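Local coordinates for protein probable 2-oxoacid ferredoxin oxidoreductase, alpha chain (Thermoplasma acidophilum, PDB 3JU3) that probably forms part of a 2-oxoacid:ferredoxin oxidoreductase that converts 2-oxoacids such as 2-oxoglutarate and coenzyme A into acyl-CoA and carbon dioxide while reducing ferredoxin, at residues A[33-37]-A[38-42]; A[56-59]-A[60-64]. All coordinates share one frame; numbering follows the deposited sequence. Where two conformers were deposited one is given.

Contact 1 of 2, residues A[33-37]-A[38-42]; sequences EDLKE and EGISA
Leu35 and Ile40 meet across a Schellman motif, the turn that closes helix 25-37 before the chain enters strand 42-47. It illustrates how a helix end can be sealed by backbone and apolar contacts together. The side chains slant across each other, with Leu35 CD2 3.9 Å from Ile40 CD1 and equally near the CG2 branch, so one methyl meets both arms of the isoleucine. The other leucine methyl, CD1, rests 3.8 Å from Ala42 CB, where the strand begins. Leu35 CG stands opposite its own carbonyl carbon (chi1 -75°), and from there the two methyls divide between Ile40 and Ala42.

Behind this apolar layer lies the backbone signature. Ile40 N donates to Leu35 O over 2.9 Å, and Gly39 N to Lys36 O over 2.8 Å. Leu35 O also accepts Glu38 N, at 2.9 Å; its two donors come from opposite faces of the carbonyl plane, both well out of it. Gly39 is the C-prime residue, and its positive phi of 72° turns the chain back on itself.

Further out, helix 105-117 supplies Leu109 and Lys113 against Leu35 and Leu116 against Ile40, while Ile16 and Phe18 of strand 16-21 pack on Leu35 and Ala42. Glu38 has its main polar partner in Lys113, a salt bridge that ties the turn to that helix. A water also bridges the turn, donating to Asp34 O at 3.0 Å and to Glu38 OE2 at 2.7 Å.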
ATOM      1  N   GLU A  33      10.730 -16.482  16.891  0.50 22.55           N
ATOM      2  CA  GLU A  33      11.416 -17.780  16.910  0.50 22.25           C
ATOM      3  C   GLU A  33      12.929 -17.618  16.823  0.50 22.67           C
ATOM      4  O   GLU A  33      13.656 -18.280  17.554  0.50 21.60           O
ATOM      5  CB  GLU A  33      10.897 -18.742  15.832  0.50 22.52           C
ATOM      6  CG  GLU A  33       9.446 -19.203  16.019  0.50 21.31           C
ATOM      7  CD  GLU A  33       9.125 -19.694  17.441  0.50 21.43           C
ATOM      8  OE1 GLU A  33       9.381 -20.883  17.749  0.50 23.15           O
ATOM      9  OE2 GLU A  33       8.596 -18.897  18.247  0.50 17.42           O
ATOM     10  N   ASP A  34      13.389 -16.720  15.945  1.00 23.12           N
ATOM     11  CA  ASP A  34      14.813 -16.367  15.853  1.00 23.80           C
ATOM     12  C   ASP A  34      15.399 -15.835  17.182  1.00 23.52           C
ATOM     13  O   ASP A  34      16.526 -16.181  17.562  1.00 23.57           O
ATOM     14  CB  ASP A  34      15.024 -15.340  14.741  1.00 23.68           C
ATOM     15  CG  ASP A  34      14.555 -15.836  13.402  1.00 26.14           C
ATOM     16  OD1 ASP A  34      14.722 -17.035  13.100  1.00 27.70           O
ATOM     17  OD2 ASP A  34      14.026 -15.018  12.628  1.00 30.98           O
ATOM     18  N   LEU A  35      14.642 -14.995  17.883  1.00 22.51           N
ATOM     19  CA  LEU A  35      15.087 -14.468  19.186  1.00 21.36           C
ATOM     20  C   LEU A  35      15.353 -15.570  20.240  1.00 21.39           C
ATOM     21  O   LEU A  35      16.319 -15.495  20.997  1.00 20.26           O
ATOM     22  CB  LEU A  35      14.092 -13.397  19.698  1.00 19.80           C
ATOM     23  CG  LEU A  35      14.168 -12.024  19.011  1.00 19.19           C
ATOM     24  CD1 LEU A  35      12.910 -11.215  19.392  1.00 15.65           C
ATOM     25  CD2 LEU A  35      15.458 -11.253  19.377  1.00 18.44           C
ATOM     26  N   LYS A  36      14.489 -16.585  20.282  1.00 22.11           N
ATOM     27  CA  LYS A  36      14.644 -17.710  21.201  1.00 23.03           C
ATOM     28  C   LYS A  36      16.039 -18.325  21.062  1.00 23.47           C
ATOM     29  O   LYS A  36      16.650 -18.741  22.056  1.00 21.97           O
ATOM     30  CB  LYS A  36      13.578 -18.777  20.892  1.00 23.80           C
ATOM     31  CG  LYS A  36      12.260 -18.518  21.529  1.00 24.09           C
ATOM     32  CD  LYS A  36      11.211 -19.470  21.007  1.00 28.82           C
ATOM     33  CE  LYS A  36       9.807 -18.920  21.290  1.00 31.30           C
ATOM     34  NZ  LYS A  36       8.766 -19.911  20.866  1.00 34.55           N
ATOM     35  N   GLU A  37      16.535 -18.354  19.822  1.00 24.02           N
ATOM     36  CA  GLU A  37      17.834 -18.951  19.507  1.00 24.83           C
ATOM     37  C   GLU A  37      18.968 -18.239  20.223  1.00 24.39           C
ATOM     38  O   GLU A  37      19.980 -18.848  20.499  1.00 24.27           O
ATOM     39  CB  GLU A  37      18.080 -18.985  17.993  1.00 25.07           C
ATOM     40  CG  GLU A  37      17.226 -20.040  17.306  1.00 28.12           C
ATOM     41  CD  GLU A  37      17.436 -20.156  15.792  1.00 33.00           C
ATOM     42  OE1 GLU A  37      18.498 -19.751  15.251  1.00 34.90           O
ATOM     43  OE2 GLU A  37      16.532 -20.713  15.144  1.00 33.48           O
ATOM     44  N   GLU A  38      18.780 -16.952  20.497  1.00 23.61           N
ATOM     45  CA  GLU A  38      19.752 -16.144  21.206  1.00 23.68           C
ATOM     46  C   GLU A  38      19.380 -15.982  22.665  1.00 22.08           C
ATOM     47  O   GLU A  38      19.984 -15.151  23.368  1.00 21.55           O
ATOM     48  CB  GLU A  38      19.825 -14.740  20.603  1.00 24.81           C
ATOM     49  CG  GLU A  38      20.587 -14.644  19.357  1.00 27.93           C
ATOM     50  CD  GLU A  38      20.586 -13.240  18.850  1.00 31.36           C
ATOM     51  OE1 GLU A  38      21.452 -12.446  19.294  1.00 34.09           O
ATOM     52  OE2 GLU A  38      19.713 -12.932  18.019  1.00 31.51           O
ATOM     53  N   GLY A  39      18.396 -16.762  23.117  1.00 20.12           N
ATOM     54  CA  GLY A  39      17.931 -16.679  24.512  1.00 18.50           C
ATOM     55  C   GLY A  39      17.142 -15.434  24.861  1.00 17.24           C
ATOM     56  O   GLY A  39      17.027 -15.073  26.061  1.00 15.84           O
ATOM     57  N   ILE A  40      16.528 -14.818  23.841  1.00 15.60           N
ATOM     58  CA  ILE A  40      15.678 -13.650  24.078  1.00 15.92           C
ATOM     59  C   ILE A  40      14.213 -14.017  23.911  1.00 16.16           C
ATOM     60  O   ILE A  40      13.840 -14.582  22.895  1.00 15.85           O
ATOM     61  CB  ILE A  40      16.013 -12.516  23.138  1.00 16.24           C
ATOM     62  CG1 ILE A  40      17.424 -12.014  23.432  1.00 16.42           C
ATOM     63  CG2 ILE A  40      15.000 -11.390  23.286  1.00 14.17           C
ATOM     64  CD1 ILE A  40      17.973 -11.110  22.341  1.00 17.24           C
ATOM     65  N   SER A  41      13.392 -13.695  24.906  1.00 15.79           N
ATOM     66  CA  SER A  41      11.963 -14.021  24.812  1.00 16.69           C
ATOM     67  C   SER A  41      11.149 -12.841  24.281  1.00 16.77           C
ATOM     68  O   SER A  41      11.451 -11.686  24.538  1.00 17.33           O
ATOM     69  CB  SER A  41      11.409 -14.488  26.164  1.00 16.90           C
ATOM     70  OG  SER A  41      11.576 -13.448  27.110  1.00 18.99           O
ATOM     71  N   ALA A  42      10.076 -13.136  23.561  1.00 16.89           N
ATOM     72  CA  ALA A  42       9.292 -12.056  22.995  1.00 16.85           C
ATOM     73  C   ALA A  42       7.887 -12.586  22.882  1.00 16.59           C
ATOM     74  O   ALA A  42       7.687 -13.800  22.675  1.00 17.37           O
ATOM     75  CB  ALA A  42       9.866 -11.631  21.652  1.00 16.55           C
TER
HETATM   76  O   HOH W   1      18.831 -14.846  16.268  1.00 24.39           O

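Contact 2 of 2, residues A[56-59]-A[60-64]; sequences EFVK and NVLSS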
ATOM      1  N   GLU A  56     -24.794 -10.831  11.937  1.00 20.13           N
ATOM      2  CA  GLU A  56     -26.239 -10.571  11.846  1.00 21.21           C
ATOM      3  C   GLU A  56     -26.555  -9.195  11.231  1.00 20.90           C
ATOM      4  O   GLU A  56     -27.413  -9.079  10.375  1.00 19.63           O
ATOM      5  CB  GLU A  56     -26.900 -10.706  13.230  1.00 22.05           C
ATOM      6  CG  GLU A  56     -28.419 -10.521  13.179  1.00 25.00           C
ATOM      7  CD  GLU A  56     -29.109 -10.797  14.511  1.00 29.54           C
ATOM      8  OE1 GLU A  56     -28.497 -10.563  15.577  1.00 31.18           O
ATOM      9  OE2 GLU A  56     -30.282 -11.241  14.478  1.00 32.07           O
ATOM     10  N   PHE A  57     -25.841  -8.169  11.674  1.00 20.61           N
ATOM     11  CA  PHE A  57     -26.045  -6.806  11.203  1.00 21.07           C
ATOM     12  C   PHE A  57     -25.767  -6.686   9.708  1.00 21.36           C
ATOM     13  O   PHE A  57     -26.543  -6.064   8.970  1.00 20.26           O
ATOM     14  CB  PHE A  57     -25.176  -5.804  11.996  1.00 21.15           C
ATOM     15  CG  PHE A  57     -25.361  -4.354  11.566  1.00 23.42           C
ATOM     16  CD1 PHE A  57     -26.267  -3.514  12.223  1.00 26.92           C
ATOM     17  CD2 PHE A  57     -24.612  -3.830  10.523  1.00 22.87           C
ATOM     18  CE1 PHE A  57     -26.441  -2.154  11.801  1.00 28.30           C
ATOM     19  CE2 PHE A  57     -24.780  -2.506  10.091  1.00 23.82           C
ATOM     20  CZ  PHE A  57     -25.677  -1.664  10.714  1.00 25.18           C
ATOM     21  N   VAL A  58     -24.648  -7.257   9.273  1.00 21.16           N
ATOM     22  CA  VAL A  58     -24.255  -7.176   7.873  1.00 21.06           C
ATOM     23  C   VAL A  58     -25.236  -7.989   7.059  1.00 21.82           C
ATOM     24  O   VAL A  58     -25.727  -7.536   6.017  1.00 21.82           O
ATOM     25  CB  VAL A  58     -22.826  -7.628   7.654  1.00 20.72           C
ATOM     26  CG1 VAL A  58     -22.502  -7.710   6.153  1.00 20.51           C
ATOM     27  CG2 VAL A  58     -21.877  -6.637   8.363  1.00 19.64           C
ATOM     28  N   LYS A  59     -25.542  -9.179   7.552  1.00 22.17           N
ATOM     29  CA  LYS A  59     -26.484 -10.040   6.855  1.00 23.24           C
ATOM     30  C   LYS A  59     -27.828  -9.326   6.626  1.00 22.78           C
ATOM     31  O   LYS A  59     -28.342  -9.364   5.518  1.00 22.74           O
ATOM     32  CB  LYS A  59     -26.655 -11.392   7.586  1.00 23.13           C
ATOM     33  CG  LYS A  59     -27.050 -12.571   6.709  1.00 25.53           C
ATOM     34  CD  LYS A  59     -27.023 -13.876   7.493  1.00 27.08           C
ATOM     35  CE  LYS A  59     -27.814 -14.943   6.775  1.00 31.49           C
ATOM     36  NZ  LYS A  59     -27.598 -16.255   7.458  1.00 33.22           N
ATOM     37  N   ASN A  60     -28.382  -8.681   7.648  0.50 22.82           N
ATOM     38  CA  ASN A  60     -29.696  -8.024   7.495  0.50 23.10           C
ATOM     39  C   ASN A  60     -29.684  -6.712   6.682  0.50 22.27           C
ATOM     40  O   ASN A  60     -30.701  -6.316   6.128  0.50 22.15           O
ATOM     41  CB  ASN A  60     -30.367  -7.818   8.860  0.50 23.64           C
ATOM     42  CG  ASN A  60     -30.476  -9.106   9.663  0.50 25.01           C
ATOM     43  OD1 ASN A  60     -30.559 -10.206   9.104  0.50 27.15           O
ATOM     44  ND2 ASN A  60     -30.483  -8.975  10.988  0.50 25.58           N
ATOM     45  N   VAL A  61     -28.538  -6.041   6.596  1.00 21.52           N
ATOM     46  CA  VAL A  61     -28.399  -4.917   5.668  1.00 20.89           C
ATOM     47  C   VAL A  61     -28.317  -5.397   4.221  1.00 20.00           C
ATOM     48  O   VAL A  61     -29.008  -4.892   3.363  1.00 19.22           O
ATOM     49  CB  VAL A  61     -27.200  -3.993   6.008  1.00 20.93           C
ATOM     50  CG1 VAL A  61     -26.939  -3.003   4.850  1.00 21.95           C
ATOM     51  CG2 VAL A  61     -27.448  -3.269   7.316  1.00 20.03           C
ATOM     52  N   LEU A  62     -27.498  -6.398   3.954  1.00 19.79           N
ATOM     53  CA  LEU A  62     -27.222  -6.755   2.568  1.00 20.02           C
ATOM     54  C   LEU A  62     -28.347  -7.609   1.992  1.00 21.35           C
ATOM     55  O   LEU A  62     -28.627  -7.574   0.772  1.00 21.48           O
ATOM     56  CB  LEU A  62     -25.873  -7.461   2.445  1.00 21.78           C
ATOM     57  CG  LEU A  62     -24.623  -6.623   2.766  1.00 21.71           C
ATOM     58  CD1 LEU A  62     -23.400  -7.423   2.458  1.00 23.75           C
ATOM     59  CD2 LEU A  62     -24.579  -5.289   2.016  1.00 23.17           C
ATOM     60  N   SER A  63     -29.046  -8.317   2.879  1.00 21.01           N
ATOM     61  CA  SER A  63     -30.081  -9.247   2.455  1.00 21.59           C
ATOM     62  C   SER A  63     -31.261  -8.523   1.780  1.00 22.07           C
ATOM     63  O   SER A  63     -31.957  -9.107   0.935  1.00 22.15           O
ATOM     64  CB  SER A  63     -30.567 -10.054   3.663  1.00 21.51           C
ATOM     65  OG  SER A  63     -31.436  -9.257   4.466  1.00 22.38           O
ATOM     66  N   SER A  64     -31.505  -7.267   2.168  1.00 22.91           N
ATOM     67  CA  SER A  64     -32.616  -6.479   1.587  1.00 23.60           C
ATOM     68  C   SER A  64     -32.176  -5.393   0.591  1.00 22.61           C
ATOM     69  O   SER A  64     -33.007  -4.652   0.062  1.00 21.28           O
ATOM     70  CB  SER A  64     -33.512  -5.876   2.691  1.00 24.74           C
ATOM     71  OG  SER A  64     -32.726  -5.369   3.770  1.00 27.12           O
TER
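Asn60 N donates to Glu56 O over 2.9 Å, the first of four successive i to i+4 bonds of the alpha-helix 55-62 and its C-terminal end. Val61 N serves Phe57 O in the same way over 3.1 Å, Leu62 N serves Val58 O, and Ser63 N serves Lys59 O, the last two both at 2.9 Å. The four carbonyls from Glu56 to Lys59 are thus each supplied by an amide one turn on. The series is less regular in its last member: the N-H...O angle is 139° at Ser63, more bent than the others. There Asn60 O receives weak bonds from two hydroxyls, Ser63 OG and Ser64 OG, the latter at 3.2 Å.

In the conformer given, Asn60 swings its amide back over the preceding turn, with CG beside its own backbone N (chi1 -54°). ND2 then lies against the aliphatic part of Glu56, at CG, although the nitrogen is badly angled for a bond to Glu56 O.

On other sides of the helix the spacing of four brings apolar groups together. Val58 CG1 lies 3.8 Å from Leu62 CD1, the two side chains running alongside in the same direction. Leu45 of the second subunit packs on both, and Ala6 of that subunit packs on Phe57, so this helix contributes to a subunit interface. The Phe57 ring is met over one face by Val61, whose CG2 lies 3.9 Å from ring atom CE2.

Overall arrangement
Contacts 1 and 2 lie on opposite sides of the chain's centre, their own centres 46 Å apart and their nearest atoms about 34 Å apart, and they do not touch. They follow one another in sequence: residues 33-42 lead into strand 42-47, and residues 56-64 include most of the next helix, 55-62. Both lie in core domain II of the pyruvate:ferredoxin oxidoreductase family, the part of the longer alpha chain present here, yet their settings differ. Contact 1, its centre about 19 Å from the chain centre, finds its packing partners within its own chain, whereas contact 2, its centre about 29 Å from the chain centre, packs against the second subunit.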